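Local coordinates for protein erythrocyte binding antigen 140 (Plasmodium falciparum, PDB 4GF2) that probably binds a receptor on the host erythrocyte surface during invasion, this chain being its region of two Duffy-binding-like domains, at residues I32-P37 with T237-K242; D387-C392 with K464-D469; N423-N428 with I440-W445; F12-K17 with I45-N50; K324-A329 with D530-E535. The protein carries 3 engineered substitutions. All blocks are in the same frame, centred on the assembly; numbering follows the deposited sequence.

Overall arrangement
Two Duffy-binding-like domains, mostly helical, carry the five contacts. Contacts 1 and 4 belong to the N-terminal one, their centres about 27 Å apart, and their segments alternate along the chain; contacts 2, 3 and 5 belong to the second, where contact 3 is nested inside the loop closed by contact 2, and contact 2 inside that closed by contact 5. Only contact 3, the crossing of two helices, is truly buried, and it joins aromatic packing to a straight hydrogen bond. At the surface, contact 2 is a disulfide from segment to segment and contact 4 packs small side chains beside one. Contacts 1 and 5 are partly buried, the first aliphatic, the second bridged by a water, with a glycerol alongside.

Contact 1: residues I32-P37 with T237-K242; sequences ITVCVP and TNLYKK
Leu-239 lays its two methyl groups against strand 33-37 and the residue just before it, overlapping Ile-32 and Val-34 at once. The strand is one half of a beta hairpin in the N-terminal Duffy-binding-like domain, paired with strand 23-27 through backbone bonds of Val-34 to Arg-26 and Val-36 to Ile-24, while Leu-239 comes from the last turns of the long helix 213-242. Its CG stands anti to the carbonyl carbon (chi1 -71°), which directs the fork at the strand. One prong, CD1, meets Val-34 CG1 at 3.8 Å, the two side chains crossing at about a right angle. The other, CD2, comes within 4.0 Å of Ile-32 CG2, where the two side chains slide past each other in opposite directions. Both methyls also lie against the carbonyl O of Thr-33, the residue between the two partners, with Leu-239 CD1 3.7 Å from Thr-33 O. Met-106 touches both Val-34 and Leu-239, and Ile-176 of helix 175-202 packs on Leu-239, adding to this small apolar cluster. Cys-35 ties the hairpin together through its disulfide to Cys-25. Farther out, Lys-242, exposed and fully extended, reaches back tip to tip toward Ile-32, and its NZ ends 3.1 Å from Ile-32 CD1, a close contact with a methyl rather than a polar bond.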
# COMPACT_ATOMS: atom_id res chain seq x y z
N ILE A 32 -19.76 -6.56 -24.53
CA ILE A 32 -18.35 -6.55 -24.89
C ILE A 32 -17.70 -5.25 -24.43
O ILE A 32 -18.21 -4.17 -24.70
CB ILE A 32 -18.16 -6.69 -26.41
CG1 ILE A 32 -18.73 -8.01 -26.91
CG2 ILE A 32 -16.69 -6.57 -26.79
CD1 ILE A 32 -18.03 -9.23 -26.36
N THR A 33 -16.57 -5.36 -23.73
CA THR A 33 -15.81 -4.19 -23.32
C THR A 33 -14.96 -3.66 -24.47
O THR A 33 -14.32 -4.43 -25.19
CB THR A 33 -14.89 -4.50 -22.12
OG1 THR A 33 -15.68 -4.77 -20.96
CG2 THR A 33 -13.97 -3.33 -21.82
N VAL A 34 -14.97 -2.34 -24.64
CA VAL A 34 -14.10 -1.67 -25.60
C VAL A 34 -13.49 -0.42 -24.98
O VAL A 34 -14.07 0.17 -24.07
CB VAL A 34 -14.85 -1.26 -26.89
CG1 VAL A 34 -15.27 -2.48 -27.69
CG2 VAL A 34 -16.06 -0.40 -26.55
N CYS A 35 -12.32 -0.02 -25.47
CA CYS A 35 -11.65 1.18 -25.00
C CYS A 35 -11.54 2.18 -26.14
O CYS A 35 -10.84 1.95 -27.13
CB CYS A 35 -10.25 0.85 -24.48
SG CYS A 35 -10.24 -0.18 -23.00
N VAL A 36 -12.22 3.31 -25.99
CA VAL A 36 -12.26 4.34 -27.01
C VAL A 36 -11.43 5.55 -26.60
O VAL A 36 -11.46 5.96 -25.44
CB VAL A 36 -13.71 4.79 -27.26
CG1 VAL A 36 -13.77 5.81 -28.39
CG2 VAL A 36 -14.59 3.59 -27.58
N PRO A 37 -10.67 6.12 -27.55
CA PRO A 37 -9.91 7.33 -27.23
C PRO A 37 -10.80 8.56 -27.18
O PRO A 37 -11.75 8.67 -27.97
CB PRO A 37 -8.91 7.42 -28.39
CG PRO A 37 -9.61 6.76 -29.53
CD PRO A 37 -10.46 5.68 -28.94
N THR A 237 -6.03 -5.70 -26.86
CA THR A 237 -5.27 -6.82 -27.40
C THR A 237 -6.17 -8.02 -27.63
O THR A 237 -5.97 -8.79 -28.57
CB THR A 237 -4.09 -7.21 -26.48
OG1 THR A 237 -2.96 -7.58 -27.27
CG2 THR A 237 -4.47 -8.36 -25.56
N ASN A 238 -7.18 -8.19 -26.78
CA ASN A 238 -8.14 -9.27 -26.94
C ASN A 238 -9.06 -8.97 -28.12
O ASN A 238 -9.41 -9.87 -28.88
CB ASN A 238 -8.97 -9.46 -25.67
CG ASN A 238 -8.12 -9.87 -24.48
OD1 ASN A 238 -7.00 -10.36 -24.64
ND2 ASN A 238 -8.64 -9.67 -23.28
N LEU A 239 -9.44 -7.71 -28.27
CA LEU A 239 -10.28 -7.29 -29.38
C LEU A 239 -9.58 -7.52 -30.72
O LEU A 239 -10.22 -7.79 -31.73
CB LEU A 239 -10.67 -5.82 -29.24
CG LEU A 239 -11.68 -5.53 -28.12
CD1 LEU A 239 -11.85 -4.04 -27.93
CD2 LEU A 239 -13.02 -6.18 -28.42
N TYR A 240 -8.25 -7.42 -30.72
CA TYR A 240 -7.49 -7.70 -31.92
C TYR A 240 -7.66 -9.15 -32.32
O TYR A 240 -8.12 -9.46 -33.42
CB TYR A 240 -6.01 -7.37 -31.72
CG TYR A 240 -5.19 -7.58 -32.97
CD1 TYR A 240 -5.24 -6.66 -34.01
CD2 TYR A 240 -4.37 -8.69 -33.12
CE1 TYR A 240 -4.49 -6.84 -35.16
CE2 TYR A 240 -3.62 -8.87 -34.26
CZ TYR A 240 -3.68 -7.95 -35.28
OH TYR A 240 -2.94 -8.13 -36.41
N LYS A 241 -7.29 -10.05 -31.41
CA LYS A 241 -7.42 -11.49 -31.66
C LYS A 241 -8.84 -11.83 -32.10
O LYS A 241 -9.04 -12.55 -33.07
CB LYS A 241 -7.05 -12.27 -30.40
CG LYS A 241 -5.57 -12.23 -30.05
CD LYS A 241 -5.32 -12.75 -28.64
CE LYS A 241 -3.83 -12.74 -28.30
NZ LYS A 241 -3.58 -12.97 -26.85
N LYS A 242 -9.82 -11.30 -31.37
CA LYS A 242 -11.22 -11.60 -31.64
C LYS A 242 -11.63 -11.18 -33.05
O LYS A 242 -12.47 -11.83 -33.68
CB LYS A 242 -12.11 -10.91 -30.61
CG LYS A 242 -13.59 -11.02 -30.93
CD LYS A 242 -14.45 -10.51 -29.79
CE LYS A 242 -15.93 -10.67 -30.11
NZ LYS A 242 -16.80 -10.28 -28.97

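Contact 2: residues D387-C392 with K464-D469; sequences DENALC and KETCKD
The dense part of this contact is one covalent bond: Cys-392 SG and Cys-467 SG lie 2.0 Å apart, in a disulfide of the second Duffy-binding-like domain. Both sulfurs stand anti to their own backbone N, at chi1 172° for Cys-392 and -155° for Cys-467, which brings the two together. The torsion about the S-S bond is 90°, the relaxed value, and Cys-392 CB comes 3.4 Å from Cys-467 SG. Around this bond the packing is loose. Asn-389 OD1 approaches Thr-466 CG2 only to 4.1 Å, the two side chains crossing at about a right angle near solvent. Glu-388 OE1 stays 4.2 Å from Thr-466 OG1, and its OE2 is instead hydrogen-bonded to Asn-463 ND2. At the start of helix 388-407, Asp-387 is the N-cap: its OD1 accepts from Ala-390 N at 2.7 Å, nearly along the C-O axis. Lys-468 O, just beyond the bridge, takes a hydrogen bond from Gln-396 one turn farther along the same helix. With so little noncovalent contact, it is the covalent crosslink that fixes the loop before helix 470-475 to the first turns of helix 388-407.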
# COMPACT_ATOMS: atom_id res chain seq x y z
N ASP A 387 17.52 -18.66 25.77
CA ASP A 387 17.10 -19.88 25.09
C ASP A 387 15.93 -19.62 24.15
O ASP A 387 15.31 -18.55 24.18
CB ASP A 387 16.76 -20.97 26.11
CG ASP A 387 15.55 -20.62 26.96
OD1 ASP A 387 14.49 -20.30 26.39
OD2 ASP A 387 15.67 -20.66 28.20
N GLU A 388 15.62 -20.61 23.32
CA GLU A 388 14.56 -20.48 22.31
C GLU A 388 13.21 -20.14 22.92
O GLU A 388 12.51 -19.25 22.44
CB GLU A 388 14.44 -21.77 21.50
CG GLU A 388 15.39 -21.86 20.33
CD GLU A 388 15.22 -23.14 19.54
OE1 GLU A 388 14.54 -24.06 20.04
OE2 GLU A 388 15.76 -23.23 18.42
N ASN A 389 12.83 -20.86 23.97
CA ASN A 389 11.52 -20.69 24.59
C ASN A 389 11.33 -19.30 25.18
O ASN A 389 10.23 -18.75 25.14
CB ASN A 389 11.30 -21.75 25.67
CG ASN A 389 11.38 -23.17 25.12
OD1 ASN A 389 11.21 -23.39 23.92
ND2 ASN A 389 11.62 -24.13 26.00
N ALA A 390 12.40 -18.73 25.72
CA ALA A 390 12.35 -17.40 26.32
C ALA A 390 12.26 -16.35 25.22
O ALA A 390 11.38 -15.49 25.23
CB ALA A 390 13.57 -17.16 27.19
N LEU A 391 13.18 -16.42 24.26
CA LEU A 391 13.17 -15.52 23.12
C LEU A 391 11.80 -15.55 22.48
O LEU A 391 11.24 -14.51 22.13
CB LEU A 391 14.23 -15.93 22.10
CG LEU A 391 15.40 -14.97 21.94
CD1 LEU A 391 16.45 -15.57 21.01
CD2 LEU A 391 14.92 -13.62 21.41
N CYS A 392 11.25 -16.75 22.33
CA CYS A 392 9.93 -16.92 21.75
C CYS A 392 8.89 -16.11 22.50
O CYS A 392 8.15 -15.34 21.90
CB CYS A 392 9.53 -18.39 21.76
SG CYS A 392 7.82 -18.67 21.26
N LYS A 464 11.13 -21.47 13.79
CA LYS A 464 10.00 -20.58 14.00
C LYS A 464 8.78 -21.31 14.55
O LYS A 464 8.09 -20.81 15.44
CB LYS A 464 9.64 -19.86 12.70
CG LYS A 464 10.81 -19.17 12.02
CD LYS A 464 10.35 -18.09 11.04
CE LYS A 464 9.44 -18.65 9.97
NZ LYS A 464 8.91 -17.57 9.09
N GLU A 465 8.53 -22.51 14.04
CA GLU A 465 7.35 -23.28 14.45
C GLU A 465 7.45 -23.77 15.90
O GLU A 465 6.52 -24.36 16.43
CB GLU A 465 7.14 -24.47 13.51
CG GLU A 465 6.75 -24.07 12.10
CD GLU A 465 6.33 -25.26 11.25
OE1 GLU A 465 6.25 -26.38 11.79
OE2 GLU A 465 6.08 -25.07 10.04
N THR A 466 8.59 -23.52 16.53
CA THR A 466 8.74 -23.77 17.96
C THR A 466 7.85 -22.81 18.74
O THR A 466 7.39 -23.12 19.84
CB THR A 466 10.20 -23.58 18.42
OG1 THR A 466 11.05 -24.51 17.74
CG2 THR A 466 10.33 -23.78 19.92
N CYS A 467 7.60 -21.65 18.15
CA CYS A 467 6.83 -20.59 18.79
C CYS A 467 5.35 -20.70 18.41
O CYS A 467 4.98 -20.45 17.26
CB CYS A 467 7.38 -19.24 18.38
SG CYS A 467 7.05 -17.92 19.54
N LYS A 468 4.52 -21.05 19.38
CA LYS A 468 3.14 -21.43 19.10
C LYS A 468 2.13 -20.57 19.85
O LYS A 468 2.46 -19.90 20.81
CB LYS A 468 2.91 -22.90 19.49
CG LYS A 468 4.13 -23.79 19.31
CD LYS A 468 3.99 -25.07 20.12
CE LYS A 468 5.28 -25.88 20.11
NZ LYS A 468 5.23 -27.03 21.05
N ASP A 469 0.88 -20.62 19.38
CA ASP A 469 -0.24 -19.99 20.08
C ASP A 469 -0.03 -18.50 20.29
O ASP A 469 -0.56 -17.91 21.24
CB ASP A 469 -0.49 -20.69 21.41
CG ASP A 469 -0.97 -22.12 21.24
OD1 ASP A 469 -1.77 -22.37 20.31
OD2 ASP A 469 -0.54 -23.00 22.02

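Contact 3: residues N423-N428 with I440-W445; sequences NLNKVN and IFREKW
The end of helix 415-427 crosses helix 435-457 almost perpendicularly, the axes of segments 423-427 and 440-445 approaching to 9.9 Å at 92°. Leu-424 is the wedge, its CG anti to the backbone N. CD1 sits over one face of the Trp-445 indole, 3.9 Å from the centroid of the five-membered ring in a CH-pi contact, and also touches Phe-441 CE2; CD2 rests on Arg-442 CG and on Trp-445 CE3. Asn-428, just past the end of helix 415-427, lies flat over Phe-441, with amide and phenyl planes 12° apart. Its CB stands 3.6 Å from the ring centroid, a second CH-pi contact, while ND2 overlies Phe-441 CG; OD1 accepts from Asp-430 N, which holds the amide in place. Val-427 CG1 meets the edge of the same phenyl ring. The polar link is Arg-442 NH1 to Asn-425 OD1, 3.0 Å long and 164° straight, in the guanidinium plane and on a carbonyl lone pair. NH2 bonds Lys-407 O and NE is also hydrogen-bonded, so all three nitrogens of this buried guanidinium have partners. With Tyr-364 edge-to-face on Trp-445 and Ile-406 against Leu-424, the crossing forms part of the helix-bundle core of the second Duffy-binding-like domain.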
# COMPACT_ATOMS: atom_id res chain seq x y z
N ASN A 423 -4.40 6.97 13.65
CA ASN A 423 -4.06 7.00 12.24
C ASN A 423 -4.64 5.82 11.48
O ASN A 423 -4.77 5.86 10.26
CB ASN A 423 -2.55 7.11 12.06
CG ASN A 423 -2.05 8.52 12.26
OD1 ASN A 423 -2.81 9.47 12.07
ND2 ASN A 423 -0.80 8.66 12.65
N LEU A 424 -5.00 4.76 12.21
CA LEU A 424 -5.74 3.66 11.61
C LEU A 424 -7.20 4.06 11.46
O LEU A 424 -7.87 3.67 10.50
CB LEU A 424 -5.63 2.40 12.45
CG LEU A 424 -6.38 1.20 11.89
CD1 LEU A 424 -6.06 1.00 10.42
CD2 LEU A 424 -6.02 -0.05 12.68
N ASN A 425 -7.71 4.85 12.41
CA ASN A 425 -9.04 5.42 12.29
C ASN A 425 -9.12 6.27 11.03
O ASN A 425 -10.13 6.26 10.33
CB ASN A 425 -9.39 6.26 13.51
CG ASN A 425 -9.60 5.42 14.76
OD1 ASN A 425 -9.77 4.20 14.69
ND2 ASN A 425 -9.61 6.07 15.91
N LYS A 426 -8.04 7.00 10.74
CA LYS A 426 -7.99 7.82 9.53
C LYS A 426 -8.08 6.97 8.27
O LYS A 426 -8.74 7.34 7.31
CB LYS A 426 -6.72 8.67 9.50
CG LYS A 426 -6.70 9.79 10.52
CD LYS A 426 -5.50 10.69 10.34
CE LYS A 426 -5.48 11.80 11.38
NZ LYS A 426 -4.33 12.74 11.18
N VAL A 427 -7.41 5.82 8.28
CA VAL A 427 -7.50 4.89 7.16
C VAL A 427 -8.96 4.53 6.92
O VAL A 427 -9.40 4.38 5.77
CB VAL A 427 -6.70 3.61 7.42
CG1 VAL A 427 -7.01 2.57 6.35
CG2 VAL A 427 -5.21 3.92 7.45
N ASN A 428 -9.72 4.39 8.00
CA ASN A 428 -11.15 4.13 7.91
C ASN A 428 -11.90 5.34 7.37
O ASN A 428 -11.96 6.38 8.03
CB ASN A 428 -11.70 3.74 9.28
CG ASN A 428 -13.17 3.41 9.26
OD1 ASN A 428 -13.80 3.38 8.20
ND2 ASN A 428 -13.73 3.15 10.43
N ILE A 440 -14.50 -1.61 16.06
CA ILE A 440 -14.80 -2.79 15.26
C ILE A 440 -13.98 -2.81 13.98
O ILE A 440 -13.52 -3.87 13.55
CB ILE A 440 -16.30 -2.87 14.91
CG1 ILE A 440 -17.13 -3.06 16.19
CG2 ILE A 440 -16.57 -4.02 13.95
CD1 ILE A 440 -18.60 -2.80 16.00
N PHE A 441 -13.78 -1.65 13.37
CA PHE A 441 -12.96 -1.57 12.17
C PHE A 441 -11.52 -1.96 12.47
O PHE A 441 -10.95 -2.82 11.81
CB PHE A 441 -12.99 -0.16 11.58
CG PHE A 441 -12.06 0.02 10.42
CD1 PHE A 441 -12.48 -0.23 9.13
CD2 PHE A 441 -10.75 0.43 10.63
CE1 PHE A 441 -11.61 -0.06 8.06
CE2 PHE A 441 -9.88 0.59 9.57
CZ PHE A 441 -10.31 0.35 8.28
N ARG A 442 -10.94 -1.32 13.48
CA ARG A 442 -9.57 -1.62 13.86
C ARG A 442 -9.42 -3.11 14.19
O ARG A 442 -8.49 -3.76 13.73
CB ARG A 442 -9.15 -0.76 15.06
CG ARG A 442 -9.07 0.73 14.75
CD ARG A 442 -8.36 1.48 15.87
NE ARG A 442 -8.90 1.13 17.18
CZ ARG A 442 -9.92 1.75 17.76
NH1 ARG A 442 -10.53 2.77 17.16
NH2 ARG A 442 -10.34 1.34 18.95
N GLU A 443 -10.37 -3.63 14.97
CA GLU A 443 -10.32 -5.03 15.36
C GLU A 443 -10.31 -5.95 14.14
O GLU A 443 -9.54 -6.91 14.08
CB GLU A 443 -11.50 -5.37 16.28
CG GLU A 443 -11.36 -4.78 17.68
CD GLU A 443 -12.51 -5.16 18.60
OE1 GLU A 443 -13.49 -5.76 18.11
OE2 GLU A 443 -12.43 -4.86 19.81
N LYS A 444 -11.16 -5.64 13.16
CA LYS A 444 -11.19 -6.42 11.92
C LYS A 444 -9.91 -6.23 11.13
O LYS A 444 -9.41 -7.17 10.50
CB LYS A 444 -12.40 -6.02 11.07
CG LYS A 444 -13.73 -6.47 11.63
CD LYS A 444 -14.89 -6.01 10.75
CE LYS A 444 -16.22 -6.52 11.26
NZ LYS A 444 -17.35 -6.05 10.41
N TRP A 445 -9.36 -5.02 11.16
CA TRP A 445 -8.15 -4.73 10.41
C TRP A 445 -6.98 -5.53 10.96
O TRP A 445 -6.17 -6.06 10.20
CB TRP A 445 -7.84 -3.23 10.48
CG TRP A 445 -6.77 -2.82 9.52
CD1 TRP A 445 -6.95 -2.39 8.24
CD2 TRP A 445 -5.36 -2.81 9.75
NE1 TRP A 445 -5.74 -2.10 7.67
CE2 TRP A 445 -4.74 -2.36 8.58
CE3 TRP A 445 -4.56 -3.15 10.85
CZ2 TRP A 445 -3.36 -2.23 8.46
CZ3 TRP A 445 -3.19 -3.02 10.73
CH2 TRP A 445 -2.60 -2.56 9.54

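Contact 4: residues F12-K17 with I45-N50; sequences FACGIK and IANFLN
Apolar touches come first, and they are made by very small side chains. Ala-13 CB lies 4.1 Å from Ala-46 CB, which lets the end of helix 4-14 come close to the short helical turn at 46-49: the nearest pair of CA atoms, those of Cys-14 and Ala-46, is only 5.4 Å apart. Polar atoms add van der Waals contact. Ala-46 CB presses on the backbone O of Ala-13 at 3.1 Å, the tightest point here, while Asn-47 OD1 is 3.6 Å from Ala-13 CB and Asn-50 ND2 lies beside the same methyl; that OD1 has a weak hydrogen bond to His-10 ND1. Sulfur is the third kind. Cys-14 SG, beside its own backbone N at chi1 -66°, is disulfide-bonded to Cys-44 and so lies 3.6 Å from Ile-45 N, with Asn-47 ND2 at 3.7 Å. The contact lies at the surface of the N-terminal Duffy-binding-like domain, where Cys-14 leans on Leu-73 of helix 56-78 and Ile-45 on Val-115 of helix 110-127.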
# COMPACT_ATOMS: atom_id res chain seq x y z
N PHE A 12 -18.11 25.86 -33.13
CA PHE A 12 -18.79 25.69 -31.85
C PHE A 12 -19.80 24.55 -31.87
O PHE A 12 -20.14 24.01 -30.82
CB PHE A 12 -19.48 27.00 -31.44
CG PHE A 12 -18.52 28.05 -30.96
CD1 PHE A 12 -17.87 27.90 -29.74
CD2 PHE A 12 -18.26 29.17 -31.72
CE1 PHE A 12 -16.98 28.85 -29.30
CE2 PHE A 12 -17.37 30.14 -31.27
CZ PHE A 12 -16.73 29.98 -30.06
N ALA A 13 -20.26 24.17 -33.06
CA ALA A 13 -21.16 23.03 -33.18
C ALA A 13 -20.51 21.79 -32.57
O ALA A 13 -21.16 21.01 -31.88
CB ALA A 13 -21.53 22.79 -34.63
N CYS A 14 -19.22 21.62 -32.82
CA CYS A 14 -18.47 20.50 -32.25
C CYS A 14 -17.90 20.88 -30.89
O CYS A 14 -17.84 20.06 -29.98
CB CYS A 14 -17.35 20.08 -33.20
SG CYS A 14 -17.93 19.39 -34.77
N GLY A 15 -17.47 22.13 -30.76
CA GLY A 15 -16.99 22.64 -29.49
C GLY A 15 -15.51 22.41 -29.24
O GLY A 15 -14.88 21.57 -29.89
N ILE A 16 -14.96 23.16 -28.30
CA ILE A 16 -13.57 23.01 -27.90
C ILE A 16 -13.31 21.59 -27.43
O ILE A 16 -14.18 20.96 -26.83
CB ILE A 16 -13.20 23.99 -26.76
CG1 ILE A 16 -13.60 25.42 -27.13
CG2 ILE A 16 -11.71 23.91 -26.45
CD1 ILE A 16 -14.72 25.98 -26.27
N LYS A 17 -12.11 21.09 -27.69
CA LYS A 17 -11.74 19.74 -27.30
C LYS A 17 -10.98 19.72 -25.98
O LYS A 17 -10.29 20.68 -25.64
CB LYS A 17 -10.89 19.09 -28.39
CG LYS A 17 -11.63 18.90 -29.70
CD LYS A 17 -10.75 18.30 -30.78
CE LYS A 17 -11.52 18.07 -32.07
NZ LYS A 17 -12.62 17.08 -31.92
N ILE A 45 -18.52 15.91 -35.56
CA ILE A 45 -19.59 15.35 -36.37
C ILE A 45 -20.93 16.07 -36.21
O ILE A 45 -21.87 15.81 -36.96
CB ILE A 45 -19.79 13.86 -36.03
CG1 ILE A 45 -20.25 13.71 -34.58
CG2 ILE A 45 -18.50 13.10 -36.27
CD1 ILE A 45 -20.46 12.28 -34.15
N ALA A 46 -21.02 16.97 -35.24
CA ALA A 46 -22.26 17.67 -34.94
C ALA A 46 -22.88 18.29 -36.19
O ALA A 46 -24.10 18.30 -36.34
CB ALA A 46 -22.01 18.75 -33.90
N ASN A 47 -22.05 18.81 -37.08
CA ASN A 47 -22.55 19.52 -38.25
C ASN A 47 -23.47 18.67 -39.12
O ASN A 47 -24.38 19.20 -39.75
CB ASN A 47 -21.40 20.07 -39.08
CG ASN A 47 -20.62 21.14 -38.34
OD1 ASN A 47 -21.11 22.26 -38.16
ND2 ASN A 47 -19.41 20.80 -37.91
N PHE A 48 -23.24 17.37 -39.13
CA PHE A 48 -24.12 16.45 -39.85
C PHE A 48 -25.56 16.56 -39.36
O PHE A 48 -26.50 16.42 -40.14
CB PHE A 48 -23.63 15.01 -39.70
CG PHE A 48 -22.43 14.68 -40.52
CD1 PHE A 48 -22.51 14.67 -41.91
CD2 PHE A 48 -21.22 14.36 -39.92
CE1 PHE A 48 -21.40 14.36 -42.68
CE2 PHE A 48 -20.11 14.05 -40.68
CZ PHE A 48 -20.20 14.05 -42.06
N LEU A 49 -25.73 16.82 -38.07
CA LEU A 49 -27.06 16.89 -37.46
C LEU A 49 -27.74 18.23 -37.68
O LEU A 49 -28.94 18.36 -37.46
CB LEU A 49 -26.97 16.59 -35.97
CG LEU A 49 -26.50 15.18 -35.61
CD1 LEU A 49 -26.12 15.10 -34.14
CD2 LEU A 49 -27.59 14.17 -35.95
N ASN A 50 -26.98 19.23 -38.11
CA ASN A 50 -27.54 20.56 -38.34
C ASN A 50 -27.95 20.77 -39.79
O ASN A 50 -28.36 21.86 -40.18
CB ASN A 50 -26.53 21.63 -37.93
CG ASN A 50 -26.20 21.58 -36.46
OD1 ASN A 50 -27.04 21.24 -35.63
ND2 ASN A 50 -24.96 21.92 -36.13

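Contact 5: residues K324-A329 with D530-E535; sequences KSWNCA and DLKKSE. Engineered in segment 324-329: Ala-329 (natural residue Thr). With GOL (glycerol), chain I.
A cystine-bound loop of the second Duffy-binding-like domain meets the long helix 518-548 here, beside a bound glycerol, probably from the crystallisation liquor. Trp-326 points its CB at the helix, 3.7 Å from Glu-535 OE2; its CD1 lies the same distance from Lys-532 NZ, the two side chains crossing at about a right angle, and its NE1 is hydrogen-bonded to Asp-489 OD2. Lys-532, folded back at chi2 and chi3, gives NZ to the syn lone pair of Glu-535 OE1 at 2.9 Å, a salt bridge one turn apart. A water joins the segments, accepting from Trp-326 N at 2.9 Å and giving to Glu-535 OE2 at 2.7 Å. Glycerol O3 donates to Ser-534 OG, and its O1 makes a weak bond to Trp-326 O. Cys-328, in a disulfide with Cys-340, sets SG on Glu-535 CG. Glu-535 OE1 takes Lys-532 NZ and Trp-486 NE1, OE2 the water, so both oxygens of this buried carboxylate have donors, which would favour its charged form.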
# COMPACT_ATOMS: atom_id res chain seq x y z
N LYS A 324 15.31 -0.10 32.78
CA LYS A 324 14.29 0.79 33.31
C LYS A 324 13.45 0.06 34.35
O LYS A 324 13.25 -1.16 34.25
CB LYS A 324 13.39 1.33 32.20
CG LYS A 324 14.03 2.41 31.35
CD LYS A 324 12.99 3.25 30.61
CE LYS A 324 13.65 4.40 29.86
NZ LYS A 324 12.65 5.30 29.21
N SER A 325 12.97 0.79 35.34
CA SER A 325 12.07 0.23 36.33
C SER A 325 10.70 0.03 35.71
O SER A 325 10.38 0.60 34.67
CB SER A 325 11.96 1.16 37.54
OG SER A 325 13.19 1.26 38.23
N TRP A 326 9.89 -0.81 36.35
CA TRP A 326 8.49 -0.92 35.97
C TRP A 326 7.79 0.37 36.35
O TRP A 326 8.08 0.96 37.39
CB TRP A 326 7.85 -2.13 36.66
CG TRP A 326 8.25 -3.42 36.02
CD1 TRP A 326 9.48 -4.01 36.06
CD2 TRP A 326 7.41 -4.28 35.24
NE1 TRP A 326 9.46 -5.19 35.35
CE2 TRP A 326 8.20 -5.37 34.84
CE3 TRP A 326 6.08 -4.23 34.84
CZ2 TRP A 326 7.70 -6.41 34.06
CZ3 TRP A 326 5.58 -5.26 34.07
CH2 TRP A 326 6.39 -6.34 33.69
N ASN A 327 6.88 0.82 35.49
CA ASN A 327 6.17 2.06 35.71
C ASN A 327 4.74 1.82 36.19
O ASN A 327 3.90 1.37 35.43
CB ASN A 327 6.16 2.89 34.42
CG ASN A 327 5.33 4.16 34.54
OD1 ASN A 327 5.02 4.61 35.64
ND2 ASN A 327 4.99 4.74 33.40
N CYS A 328 4.49 2.12 37.46
CA CYS A 328 3.17 1.94 38.05
C CYS A 328 2.52 3.28 38.39
O CYS A 328 1.68 3.36 39.28
CB CYS A 328 3.26 1.11 39.34
SG CYS A 328 4.20 -0.44 39.22
N ALA A 329 2.91 4.34 37.68
CA ALA A 329 2.47 5.69 38.05
C ALA A 329 2.20 6.61 36.86
O ALA A 329 2.29 7.83 36.99
CB ALA A 329 3.49 6.32 38.98
N ASP A 530 11.97 -3.94 48.35
CA ASP A 530 10.84 -3.13 48.81
C ASP A 530 10.12 -2.53 47.61
O ASP A 530 8.89 -2.45 47.58
CB ASP A 530 11.31 -2.03 49.76
CG ASP A 530 11.79 -2.58 51.10
OD1 ASP A 530 11.48 -3.75 51.41
OD2 ASP A 530 12.48 -1.84 51.83
N LEU A 531 10.89 -2.11 46.61
CA LEU A 531 10.31 -1.54 45.40
C LEU A 531 9.47 -2.59 44.68
O LEU A 531 8.37 -2.29 44.21
CB LEU A 531 11.41 -1.02 44.47
CG LEU A 531 10.94 -0.54 43.10
CD1 LEU A 531 9.97 0.63 43.23
CD2 LEU A 531 12.12 -0.16 42.22
N LYS A 532 9.99 -3.81 44.60
CA LYS A 532 9.28 -4.88 43.91
C LYS A 532 8.05 -5.29 44.70
O LYS A 532 7.04 -5.70 44.13
CB LYS A 532 10.20 -6.09 43.69
CG LYS A 532 11.50 -5.78 42.96
CD LYS A 532 11.28 -5.16 41.58
CE LYS A 532 10.73 -6.16 40.58
NZ LYS A 532 10.56 -5.55 39.23
N LYS A 533 8.14 -5.17 46.02
CA LYS A 533 7.02 -5.50 46.90
C LYS A 533 5.82 -4.60 46.63
O LYS A 533 4.69 -5.07 46.57
CB LYS A 533 7.43 -5.39 48.37
CG LYS A 533 6.31 -5.70 49.34
CD LYS A 533 6.76 -5.55 50.79
CE LYS A 533 5.60 -5.73 51.76
NZ LYS A 533 5.00 -7.09 51.68
N SER A 534 6.07 -3.31 46.46
CA SER A 534 4.99 -2.38 46.16
C SER A 534 4.40 -2.66 44.78
O SER A 534 3.18 -2.61 44.61
CB SER A 534 5.46 -0.92 46.26
OG SER A 534 6.59 -0.67 45.45
N GLU A 535 5.25 -2.98 43.81
CA GLU A 535 4.79 -3.30 42.47
C GLU A 535 3.89 -4.52 42.52
O GLU A 535 2.82 -4.56 41.91
CB GLU A 535 5.98 -3.59 41.55
CG GLU A 535 6.88 -2.39 41.31
CD GLU A 535 8.13 -2.77 40.53
OE1 GLU A 535 8.29 -3.96 40.22
OE2 GLU A 535 8.94 -1.87 40.23
C1 GOL I . 6.12 3.39 40.46
O1 GOL I . 7.10 2.63 39.78
C2 GOL I . 6.18 3.06 41.95
O2 GOL I . 7.43 3.43 42.48
C3 GOL I . 5.94 1.57 42.15
O3 GOL I . 5.76 1.30 43.53
O HOH W 1 11.16 -2.03 38.62